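Local coordinates for protein purine nucleoside phosphorylase (Thermus thermophilus, PDB 1ODI) that probably catalyses the phosphorolysis of purine nucleosides such as adenosine, releasing the free base and ribose 1-phosphate, at residues P3-A8 and D42-W47; A91-S96 and L200-R205; L152-D157 and L176-E181. All blocks are in the same frame, centred on the assembly; numbering follows the deposited sequence.

Contact 1: P3-A8 and D42-W47; sequences PIHVRA and DHRGLW. With ADN (adenosine), chain J; SO4 (sulfate ion), chain I.
His-5 turns its carbonyl oxygen toward the ring of His-43 where two irregular loops pass each other, their nearest CA atoms, those of Val-6 and His-43, 6.5 Å apart. Inverse gamma turns at Val-6 and Arg-7 curl one loop; another, at Leu-46, bends its partner. With CG anti to the backbone N (chi1 -172°), His-43 reaches across, and its ND1 donates in the ring plane to His-5 O at 3.1 Å. One face of this ring carries the Arg-7 guanidinium, laid nearly flat on it (centres 3.9 Å apart, planes at 21°); the other face carries CG of Arg-44. Extended from CG to NE, Arg-44 continues past the His-5 ring to a sulfate, which NH2 meets almost straight on at O2, 3.2 Å away. A water joins Arg-44 NE to Ile-4 O. NE2 of His-5 bonds O5' of an adenosine at 2.7 Å, while its ND1 is held by Glu-76. That adenosine lies in the pocket of the second subunit, whose Arg-25, Arg-87 and Thr-90 also bind the sulfate. Within its own chain the pair of loops rests on helix 67-79 through Ile-72 and Val-73, and Val-6 packs on strand 37-41.

Contact 2: A91-S96 and L200-R205; sequences AGAASS and LAVSNR. With ADN (adenosine), chain H.
Asn-204 sets CG between its backbone N and carbonyl carbon (chi1 68°), which brings the amide over Gly-92, OD1 lying 3.8 Å from Gly-92 CA, and up to the adenine of a bound adenosine. Ser-203 adopts a similar first torsion, and this brings its OG within 3.1 Å of Asn-204 ND2, which donates to it. ND2 also gives a hydrogen bond to N7 of the base (2.7 Å, 160°) and OD1 takes one from N6 (3.1 Å); a flipped amide would set donor against donor at N6 and acceptor against acceptor at N7, which probably fixes its rotation. It grips the N6/N7 (Hoogsteen) edge of the adenine, consistent with a preference for a 6-amino purine. With an alanine here both amide bonds to the base would be missing, and the adenine would probably be free to shift, its N6 and N7 left without these mates. At Gly-92 a side chain would run into N6 itself, and the base can therefore come close to the strand. Beneath, strands 91-93 and 200-205 run parallel at 44°. Ala-91 pairs with Val-202 but Gly-92 with Asn-204, a beta bulge that takes up Ser-203 as the extra residue. Ser-203 N donates to Ala-91 O at 3.1 Å within the bulge, and Ala-93 N to Asn-204 O at 2.8 Å beyond it. On the face away from the base, Ala-93 CB meets Val-202 CG1 at 4.0 Å, while the extended Arg-205 reaches Ser-96 O through a weak bond from NE. Strand 84-93 is flanked on its other side by strand 175-179, with Ala-91 against Ala-177 and Glu-179; helix 214-234 packs on Ala-201 and Ser-203, and Leu-98 covers Ala-93 and Val-202.

Contact 3: L152-D157 and L176-E181; sequences LVASED and LAFEME. With ADN (adenosine), chain H.
Ala-154 and Phe-178 are paired in the two parallel strands of a beta-alpha-beta unit, 152-155 and 175-179, connected through helix 164-171. Segments 152-155 and 176-179 run at 25° to each other. Ala-154 N donates to Ala-177 O at 2.8 Å, and Glu-179 N returns a bond to Ala-154 O at 2.9 Å; Glu-156 N donates to Glu-179 O, which with the Glu-179 N bond completes the Ser-155/Glu-179 pair. On one side of the sheet the methyl of Ala-154 sits over the face of the Phe-178 ring, CB 4.1 Å from its centroid, and Trp-170 of the connecting helix meets the same ring. On the other side Glu-179 folds back on itself (chi1 51°, chi2 97°), swinging OE1 to Ser-155 OG, a short bond of 2.6 Å nearly in line with the C-O bond. From above the carboxylate plane the same oxygen also takes Glu-181 N, and it holds Ala-182 N as well; OE2 forms a salt bridge with Arg-87. The bonds from Glu-181 N and Ala-182 N tie the carboxylate to the start of helix 182-191, where Glu-181 is the N-cap. Past the strand the chain enters the nucleoside pocket: Met-180 N donates to O2' of adenosine at 2.9 Å, with its SD near C3', and the Glu-181 carboxylate straddles the ribose diol, OE1 2.8 Å from O3' and OE2 2.8 Å from O2'. Across from Met-180, Glu-156 brings OE1 to 3.3 Å from C2 of the adenine, while its OE2 is held by Thr-162.

How the contacts relate
Contacts 2 and 3 belong to one sheet, their centres 10 Å apart, and they build two walls of one adenosine site: 91-96 and 200-205 take the base, 152-157 and 176-181 mainly the ribose. Neighbouring strands join them, with Phe-178 N 2.9 Å from Gly-92 O and Ala-94 N 3.0 Å from Leu-176 O. Contact 1 touches neither, its nearest atoms about 16 Å from contact 2 and about 10 Å from contact 3, and serves the pocket of the second subunit. Reciprocally, His-5 of the second subunit bonds the adenosine of contacts 2 and 3. The adenosine site is therefore made by two subunits, the others probably alike, and the sulfate beside Arg-44 probably marks the phosphate position.

Contact 1: P3-A8 and D42-W47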
loop_
_atom_site.group_PDB
_atom_site.type_symbol
_atom_site.label_atom_id
_atom_site.label_comp_id
_atom_site.label_asym_id
_atom_site.label_seq_id
_atom_site.Cartn_x
_atom_site.Cartn_y
_atom_site.Cartn_z
ATOM N N PRO A 3 -3.927 -15.882 -32.145
ATOM C CA PRO A 3 -3.519 -14.947 -31.090
ATOM C C PRO A 3 -2.429 -13.978 -31.542
ATOM O O PRO A 3 -1.758 -14.191 -32.553
ATOM C CB PRO A 3 -3.048 -15.871 -29.969
ATOM C CG PRO A 3 -3.908 -17.067 -30.149
ATOM C CD PRO A 3 -3.870 -17.269 -31.650
ATOM N N ILE A 4 -2.252 -12.916 -30.775
ATOM C CA ILE A 4 -1.271 -11.895 -31.098
ATOM C C ILE A 4 0.196 -12.302 -30.936
ATOM O O ILE A 4 1.036 -11.884 -31.729
ATOM C CB ILE A 4 -1.557 -10.623 -30.272
ATOM C CG1 ILE A 4 -2.919 -10.059 -30.686
ATOM C CG2 ILE A 4 -0.461 -9.601 -30.468
ATOM C CD1 ILE A 4 -3.400 -8.899 -29.860
ATOM N N HIS A 5 0.514 -13.124 -29.939
ATOM C CA HIS A 5 1.907 -13.517 -29.732
ATOM C C HIS A 5 2.244 -14.929 -30.191
ATOM O O HIS A 5 3.195 -15.125 -30.942
ATOM C CB HIS A 5 2.283 -13.332 -28.266
ATOM C CG HIS A 5 1.964 -11.971 -27.741
ATOM N ND1 HIS A 5 0.685 -11.590 -27.401
ATOM C CD2 HIS A 5 2.742 -10.880 -27.563
ATOM C CE1 HIS A 5 0.688 -10.321 -27.037
ATOM N NE2 HIS A 5 1.926 -9.867 -27.126
ATOM N N VAL A 6 1.482 -15.915 -29.727
ATOM C CA VAL A 6 1.712 -17.293 -30.140
ATOM C C VAL A 6 0.812 -17.504 -31.350
ATOM O O VAL A 6 -0.314 -17.979 -31.227
ATOM C CB VAL A 6 1.339 -18.291 -29.019
ATOM C CG1 VAL A 6 1.558 -19.720 -29.494
ATOM C CG2 VAL A 6 2.183 -18.010 -27.776
ATOM N N ARG A 7 1.325 -17.121 -32.517
ATOM C CA ARG A 7 0.605 -17.201 -33.787
ATOM C C ARG A 7 0.201 -18.614 -34.200
ATOM O O ARG A 7 0.725 -19.145 -35.175
ATOM C CB ARG A 7 1.459 -16.597 -34.908
ATOM C CG ARG A 7 2.166 -15.280 -34.589
ATOM C CD ARG A 7 1.281 -14.042 -34.720
ATOM N NE ARG A 7 2.072 -12.911 -35.214
ATOM C CZ ARG A 7 1.738 -11.626 -35.095
ATOM N NH1 ARG A 7 0.609 -11.274 -34.486
ATOM N NH2 ARG A 7 2.540 -10.688 -35.587
ATOM N N ALA A 8 -0.738 -19.219 -33.485
ATOM C CA ALA A 8 -1.184 -20.568 -33.824
ATOM C C ALA A 8 -2.707 -20.650 -33.960
ATOM O O ALA A 8 -3.413 -19.654 -33.789
ATOM C CB ALA A 8 -0.703 -21.554 -32.768
ATOM N N ASP A 42 7.052 -19.745 -33.703
ATOM C CA ASP A 42 8.414 -19.292 -33.469
ATOM C C ASP A 42 8.390 -17.767 -33.389
ATOM O O ASP A 42 9.423 -17.118 -33.208
ATOM C CB ASP A 42 9.335 -19.757 -34.605
ATOM C CG ASP A 42 8.924 -19.201 -35.965
ATOM O OD1 ASP A 42 9.506 -19.635 -36.981
ATOM O OD2 ASP A 42 8.025 -18.332 -36.022
ATOM N N HIS A 43 7.198 -17.200 -33.527
ATOM C CA HIS A 43 7.056 -15.755 -33.450
ATOM C C HIS A 43 7.544 -15.297 -32.071
ATOM O O HIS A 43 7.247 -15.925 -31.052
ATOM C CB HIS A 43 5.592 -15.347 -33.670
ATOM C CG HIS A 43 5.394 -13.868 -33.783
ATOM N ND1 HIS A 43 4.559 -13.164 -32.941
ATOM C CD2 HIS A 43 5.958 -12.955 -34.607
ATOM C CE1 HIS A 43 4.623 -11.878 -33.241
ATOM N NE2 HIS A 43 5.465 -11.724 -34.247
ATOM N N ARG A 44 8.305 -14.207 -32.058
ATOM C CA ARG A 44 8.873 -13.641 -30.834
ATOM C C ARG A 44 9.778 -14.611 -30.075
ATOM O O ARG A 44 10.107 -14.380 -28.917
ATOM C CB ARG A 44 7.765 -13.123 -29.909
ATOM C CG ARG A 44 7.129 -11.819 -30.380
ATOM C CD ARG A 44 6.201 -11.250 -29.319
ATOM N NE ARG A 44 5.658 -9.937 -29.674
ATOM C CZ ARG A 44 6.305 -8.780 -29.541
ATOM N NH1 ARG A 44 7.541 -8.746 -29.059
ATOM N NH2 ARG A 44 5.700 -7.650 -29.873
ATOM N N GLY A 45 10.194 -15.682 -30.743
ATOM C CA GLY A 45 11.052 -16.661 -30.102
ATOM C C GLY A 45 10.286 -17.586 -29.168
ATOM O O GLY A 45 10.860 -18.490 -28.553
ATOM N N LEU A 46 8.981 -17.353 -29.059
ATOM C CA LEU A 46 8.128 -18.162 -28.202
ATOM C C LEU A 46 7.880 -19.525 -28.854
ATOM O O LEU A 46 6.754 -19.848 -29.244
ATOM C CB LEU A 46 6.816 -17.421 -27.966
ATOM C CG LEU A 46 6.967 -16.102 -27.198
ATOM C CD1 LEU A 46 5.662 -15.311 -27.267
ATOM C CD2 LEU A 46 7.360 -16.391 -25.741
ATOM N N TRP A 47 8.947 -20.319 -28.956
ATOM C CA TRP A 47 8.900 -21.635 -29.584
ATOM C C TRP A 47 7.879 -22.603 -28.998
ATOM O O TRP A 47 7.897 -22.937 -27.807
ATOM C CB TRP A 47 10.296 -22.260 -29.568
ATOM C CG TRP A 47 11.269 -21.599 -30.516
ATOM C CD1 TRP A 47 11.031 -20.518 -31.321
ATOM C CD2 TRP A 47 12.631 -21.981 -30.756
ATOM N NE1 TRP A 47 12.159 -20.203 -32.045
ATOM C CE2 TRP A 47 13.156 -21.084 -31.714
ATOM C CE3 TRP A 47 13.460 -22.992 -30.250
ATOM C CZ2 TRP A 47 14.477 -21.169 -32.180
ATOM C CZ3 TRP A 47 14.769 -23.078 -30.712
ATOM C CH2 TRP A 47 15.265 -22.170 -31.667
HETATM O "O5'" ADN J . 2.714 -7.387 -27.690
HETATM C "C5'" ADN J . 3.079 -6.884 -26.419
HETATM C "C4'" ADN J . 4.500 -6.316 -26.610
HETATM O "O4'" ADN J . 4.590 -5.210 -27.577
HETATM C "C3'" ADN J . 5.035 -5.717 -25.330
HETATM O "O3'" ADN J . 6.427 -6.085 -25.304
HETATM C "C2'" ADN J . 4.840 -4.183 -25.443
HETATM O "O2'" ADN J . 6.000 -3.403 -25.144
HETATM C "C1'" ADN J . 4.233 -4.011 -26.872
HETATM N N9 ADN J . 2.752 -3.747 -26.960
HETATM C C8 ADN J . 2.051 -3.543 -28.162
HETATM N N7 ADN J . 0.765 -3.338 -28.032
HETATM C C5 ADN J . 0.558 -3.402 -26.652
HETATM C C6 ADN J . -0.632 -3.275 -25.813
HETATM N N6 ADN J . -1.861 -3.042 -26.300
HETATM N N1 ADN J . -0.460 -3.402 -24.456
HETATM C C2 ADN J . 0.780 -3.639 -23.936
HETATM N N3 ADN J . 1.951 -3.780 -24.613
HETATM C C4 ADN J . 1.772 -3.655 -25.968
HETATM S S SO4 I . 8.014 -4.579 -28.459
HETATM O O1 SO4 I . 8.052 -5.797 -27.630
HETATM O O2 SO4 I . 7.229 -4.845 -29.678
HETATM O O3 SO4 I . 9.389 -4.194 -28.823
HETATM O O4 SO4 I . 7.394 -3.468 -27.714
HETATM O O HOH W 1 3.267 -9.926 -31.181
#

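Contact 2: A91-S96 and L200-R205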
loop_
_atom_site.group_PDB
_atom_site.type_symbol
_atom_site.label_atom_id
_atom_site.label_comp_id
_atom_site.label_asym_id
_atom_site.label_seq_id
_atom_site.Cartn_x
_atom_site.Cartn_y
_atom_site.Cartn_z
ATOM N N ALA A 91 14.964 -22.771 -10.884
ATOM C CA ALA A 91 14.832 -21.772 -9.825
ATOM C C ALA A 91 16.116 -21.637 -9.005
ATOM O O ALA A 91 16.997 -22.493 -9.072
ATOM C CB ALA A 91 13.654 -22.134 -8.907
ATOM N N GLY A 92 16.213 -20.549 -8.246
ATOM C CA GLY A 92 17.381 -20.318 -7.416
ATOM C C GLY A 92 17.082 -20.601 -5.958
ATOM O O GLY A 92 16.166 -20.001 -5.397
ATOM N N ALA A 93 17.843 -21.511 -5.347
ATOM C CA ALA A 93 17.640 -21.881 -3.938
ATOM C C ALA A 93 17.761 -20.701 -2.971
ATOM O O ALA A 93 18.692 -19.897 -3.058
ATOM C CB ALA A 93 18.622 -22.971 -3.546
ATOM N N ALA A 94 16.814 -20.608 -2.041
ATOM C CA ALA A 94 16.794 -19.521 -1.065
ATOM C C ALA A 94 17.708 -19.813 0.114
ATOM O O ALA A 94 18.086 -18.907 0.853
ATOM C CB ALA A 94 15.377 -19.285 -0.573
ATOM N N SER A 95 18.058 -21.080 0.295
ATOM C CA SER A 95 18.940 -21.467 1.387
ATOM C C SER A 95 20.054 -22.402 0.913
ATOM O O SER A 95 19.981 -22.955 -0.193
ATOM C CB SER A 95 18.128 -22.122 2.502
ATOM O OG SER A 95 17.162 -23.014 1.967
ATOM N N SER A 96 21.086 -22.562 1.746
ATOM C CA SER A 96 22.236 -23.417 1.428
ATOM C C SER A 96 21.934 -24.907 1.325
ATOM O O SER A 96 22.637 -25.615 0.622
ATOM C CB SER A 96 23.359 -23.209 2.459
ATOM O OG SER A 96 23.824 -21.868 2.433
ATOM N N LEU A 200 10.064 -27.614 -10.647
ATOM C CA LEU A 200 11.309 -26.919 -10.911
ATOM C C LEU A 200 12.565 -27.701 -10.594
ATOM O O LEU A 200 12.572 -28.594 -9.744
ATOM C CB LEU A 200 11.315 -25.621 -10.110
ATOM C CG LEU A 200 10.023 -24.829 -10.286
ATOM C CD1 LEU A 200 9.590 -24.241 -8.967
ATOM C CD2 LEU A 200 10.231 -23.760 -11.329
ATOM N N ALA A 201 13.632 -27.342 -11.290
ATOM C CA ALA A 201 14.934 -27.951 -11.088
ATOM C C ALA A 201 15.848 -26.819 -10.631
ATOM O O ALA A 201 16.072 -25.860 -11.363
ATOM C CB ALA A 201 15.445 -28.545 -12.389
ATOM N N VAL A 202 16.350 -26.915 -9.408
ATOM C CA VAL A 202 17.238 -25.888 -8.889
ATOM C C VAL A 202 18.465 -25.828 -9.789
ATOM O O VAL A 202 19.143 -26.841 -9.991
ATOM C CB VAL A 202 17.681 -26.217 -7.456
ATOM C CG1 VAL A 202 18.558 -25.104 -6.921
ATOM C CG2 VAL A 202 16.458 -26.419 -6.569
ATOM N N SER A 203 18.747 -24.649 -10.341
ATOM C CA SER A 203 19.901 -24.494 -11.227
ATOM C C SER A 203 21.008 -23.656 -10.596
ATOM O O SER A 203 22.113 -23.551 -11.137
ATOM C CB SER A 203 19.468 -23.865 -12.552
ATOM O OG SER A 203 18.795 -22.644 -12.332
ATOM N N ASN A 204 20.712 -23.074 -9.441
ATOM C CA ASN A 204 21.684 -22.242 -8.748
ATOM C C ASN A 204 21.196 -21.796 -7.377
ATOM O O ASN A 204 20.011 -21.908 -7.041
ATOM C CB ASN A 204 21.971 -21.005 -9.587
ATOM C CG ASN A 204 20.772 -20.071 -9.666
ATOM O OD1 ASN A 204 20.647 -19.133 -8.879
ATOM N ND2 ASN A 204 19.872 -20.338 -10.605
ATOM N N ARG A 205 22.132 -21.307 -6.578
ATOM C CA ARG A 205 21.803 -20.780 -5.265
ATOM C C ARG A 205 21.785 -19.265 -5.507
ATOM O O ARG A 205 22.592 -18.747 -6.278
ATOM C CB ARG A 205 22.871 -21.172 -4.232
ATOM C CG ARG A 205 23.008 -22.681 -4.036
ATOM C CD ARG A 205 23.789 -23.013 -2.773
ATOM N NE ARG A 205 23.763 -24.438 -2.449
ATOM C CZ ARG A 205 24.545 -25.357 -3.011
ATOM N NH1 ARG A 205 25.430 -25.007 -3.940
ATOM N NH2 ARG A 205 24.452 -26.628 -2.631
HETATM O "O5'" ADN H . 17.322 -17.334 -15.332
HETATM C "C5'" ADN H . 16.169 -16.743 -14.763
HETATM C "C4'" ADN H . 15.006 -17.639 -15.233
HETATM O "O4'" ADN H . 15.087 -19.037 -14.759
HETATM C "C3'" ADN H . 13.666 -17.156 -14.706
HETATM O "O3'" ADN H . 12.738 -17.287 -15.802
HETATM C "C2'" ADN H . 13.297 -18.071 -13.513
HETATM O "O2'" ADN H . 11.998 -18.649 -13.601
HETATM C "C1'" ADN H . 14.489 -19.075 -13.450
HETATM N N9 ADN H . 15.510 -18.829 -12.356
HETATM C C8 ADN H . 16.642 -19.632 -12.125
HETATM N N7 ADN H . 17.411 -19.250 -11.139
HETATM C C5 ADN H . 16.775 -18.110 -10.650
HETATM C C6 ADN H . 17.090 -17.184 -9.570
HETATM N N6 ADN H . 18.170 -17.316 -8.794
HETATM N N1 ADN H . 16.221 -16.134 -9.357
HETATM C C2 ADN H . 15.119 -15.990 -10.145
HETATM N N3 ADN H . 14.726 -16.786 -11.178
HETATM C C4 ADN H . 15.597 -17.827 -11.382
#

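Contact 3: L152-D157 and L176-E181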
loop_
_atom_site.group_PDB
_atom_site.type_symbol
_atom_site.label_atom_id
_atom_site.label_comp_id
_atom_site.label_asym_id
_atom_site.label_seq_id
_atom_site.Cartn_x
_atom_site.Cartn_y
_atom_site.Cartn_z
ATOM N N LEU A 152 6.833 -24.169 -1.144
ATOM C CA LEU A 152 6.638 -22.860 -1.743
ATOM C C LEU A 152 7.835 -22.305 -2.495
ATOM O O LEU A 152 8.981 -22.524 -2.122
ATOM C CB LEU A 152 6.246 -21.852 -0.664
ATOM C CG LEU A 152 4.867 -21.968 -0.019
ATOM C CD1 LEU A 152 4.795 -21.013 1.170
ATOM C CD2 LEU A 152 3.793 -21.646 -1.042
ATOM N N VAL A 153 7.551 -21.602 -3.578
ATOM C CA VAL A 153 8.589 -20.945 -4.341
ATOM C C VAL A 153 8.075 -19.526 -4.353
ATOM O O VAL A 153 6.937 -19.274 -3.943
ATOM C CB VAL A 153 8.698 -21.474 -5.785
ATOM C CG1 VAL A 153 9.169 -22.923 -5.763
ATOM C CG2 VAL A 153 7.360 -21.327 -6.515
ATOM N N ALA A 154 8.902 -18.594 -4.794
ATOM C CA ALA A 154 8.490 -17.208 -4.835
ATOM C C ALA A 154 8.684 -16.679 -6.247
ATOM O O ALA A 154 9.763 -16.803 -6.823
ATOM C CB ALA A 154 9.301 -16.396 -3.835
ATOM N N SER A 155 7.622 -16.113 -6.808
ATOM C CA SER A 155 7.674 -15.559 -8.155
ATOM C C SER A 155 8.001 -14.081 -8.045
ATOM O O SER A 155 7.212 -13.311 -7.502
ATOM C CB SER A 155 6.330 -15.747 -8.864
ATOM O OG SER A 155 6.040 -17.121 -9.066
ATOM N N GLU A 156 9.168 -13.694 -8.556
ATOM C CA GLU A 156 9.615 -12.304 -8.499
ATOM C C GLU A 156 9.755 -11.658 -9.882
ATOM O O GLU A 156 9.700 -12.333 -10.907
ATOM C CB GLU A 156 10.955 -12.222 -7.774
ATOM C CG GLU A 156 12.063 -12.999 -8.461
ATOM C CD GLU A 156 13.422 -12.742 -7.838
ATOM O OE1 GLU A 156 14.416 -13.349 -8.285
ATOM O OE2 GLU A 156 13.497 -11.928 -6.898
ATOM N N ASP A 157 9.946 -10.344 -9.890
ATOM C CA ASP A 157 10.104 -9.593 -11.130
ATOM C C ASP A 157 11.551 -9.205 -11.390
ATOM O O ASP A 157 12.007 -9.225 -12.529
ATOM C CB ASP A 157 9.268 -8.309 -11.095
ATOM C CG ASP A 157 7.816 -8.541 -11.447
ATOM O OD1 ASP A 157 7.014 -7.607 -11.241
ATOM O OD2 ASP A 157 7.473 -9.641 -11.935
ATOM N N LEU A 176 11.284 -21.933 -0.639
ATOM C CA LEU A 176 12.382 -22.813 -0.991
ATOM C C LEU A 176 13.263 -22.247 -2.097
ATOM O O LEU A 176 14.480 -22.450 -2.093
ATOM C CB LEU A 176 11.852 -24.184 -1.412
ATOM C CG LEU A 176 11.102 -25.011 -0.364
ATOM C CD1 LEU A 176 10.616 -26.297 -0.996
ATOM C CD2 LEU A 176 12.010 -25.320 0.804
ATOM N N ALA A 177 12.664 -21.532 -3.041
ATOM C CA ALA A 177 13.441 -20.973 -4.141
ATOM C C ALA A 177 12.711 -19.849 -4.864
ATOM O O ALA A 177 11.494 -19.690 -4.738
ATOM C CB ALA A 177 13.809 -22.079 -5.134
ATOM N N PHE A 178 13.472 -19.075 -5.629
ATOM C CA PHE A 178 12.912 -17.972 -6.375
ATOM C C PHE A 178 12.915 -18.285 -7.848
ATOM O O PHE A 178 13.896 -18.803 -8.381
ATOM C CB PHE A 178 13.707 -16.682 -6.141
ATOM C CG PHE A 178 13.521 -16.095 -4.777
ATOM C CD1 PHE A 178 14.112 -16.688 -3.664
ATOM C CD2 PHE A 178 12.712 -14.979 -4.595
ATOM C CE1 PHE A 178 13.895 -16.178 -2.381
ATOM C CE2 PHE A 178 12.487 -14.461 -3.318
ATOM C CZ PHE A 178 13.080 -15.065 -2.208
ATOM N N GLU A 179 11.798 -17.975 -8.494
ATOM C CA GLU A 179 11.650 -18.165 -9.922
ATOM C C GLU A 179 10.765 -17.018 -10.428
ATOM O O GLU A 179 10.367 -16.160 -9.635
ATOM C CB GLU A 179 11.086 -19.559 -10.221
ATOM C CG GLU A 179 9.844 -19.925 -9.472
ATOM C CD GLU A 179 8.615 -19.686 -10.295
ATOM O OE1 GLU A 179 7.928 -18.675 -10.057
ATOM O OE2 GLU A 179 8.349 -20.511 -11.193
ATOM N N MET A 180 10.454 -16.992 -11.722
ATOM C CA MET A 180 9.697 -15.870 -12.271
ATOM C C MET A 180 8.471 -16.137 -13.140
ATOM O O MET A 180 8.216 -15.378 -14.076
ATOM C CB MET A 180 10.655 -14.978 -13.070
ATOM C CG MET A 180 11.864 -14.479 -12.286
ATOM S SD MET A 180 13.117 -13.693 -13.344
ATOM C CE MET A 180 12.269 -12.174 -13.815
ATOM N N GLU A 181 7.708 -17.188 -12.862
ATOM C CA GLU A 181 6.529 -17.431 -13.680
ATOM C C GLU A 181 5.348 -18.075 -12.966
ATOM O O GLU A 181 4.197 -17.806 -13.309
ATOM C CB GLU A 181 6.888 -18.286 -14.906
ATOM C CG GLU A 181 7.739 -17.588 -15.952
ATOM C CD GLU A 181 9.224 -17.792 -15.725
ATOM O OE1 GLU A 181 10.037 -16.963 -16.210
ATOM O OE2 GLU A 181 9.573 -18.793 -15.068
HETATM O "O5'" ADN H . 17.322 -17.334 -15.332
HETATM C "C5'" ADN H . 16.169 -16.743 -14.763
HETATM C "C4'" ADN H . 15.006 -17.639 -15.233
HETATM O "O4'" ADN H . 15.087 -19.037 -14.759
HETATM C "C3'" ADN H . 13.666 -17.156 -14.706
HETATM O "O3'" ADN H . 12.738 -17.287 -15.802
HETATM C "C2'" ADN H . 13.297 -18.071 -13.513
HETATM O "O2'" ADN H . 11.998 -18.649 -13.601
HETATM C "C1'" ADN H . 14.489 -19.075 -13.450
HETATM N N9 ADN H . 15.510 -18.829 -12.356
HETATM C C8 ADN H . 16.642 -19.632 -12.125
HETATM N N7 ADN H . 17.411 -19.250 -11.139
HETATM C C5 ADN H . 16.775 -18.110 -10.650
HETATM C C6 ADN H . 17.090 -17.184 -9.570
HETATM N N6 ADN H . 18.170 -17.316 -8.794
HETATM N N1 ADN H . 16.221 -16.134 -9.357
HETATM C C2 ADN H . 15.119 -15.990 -10.145
HETATM N N3 ADN H . 14.726 -16.786 -11.178
HETATM C C4 ADN H . 15.597 -17.827 -11.382
#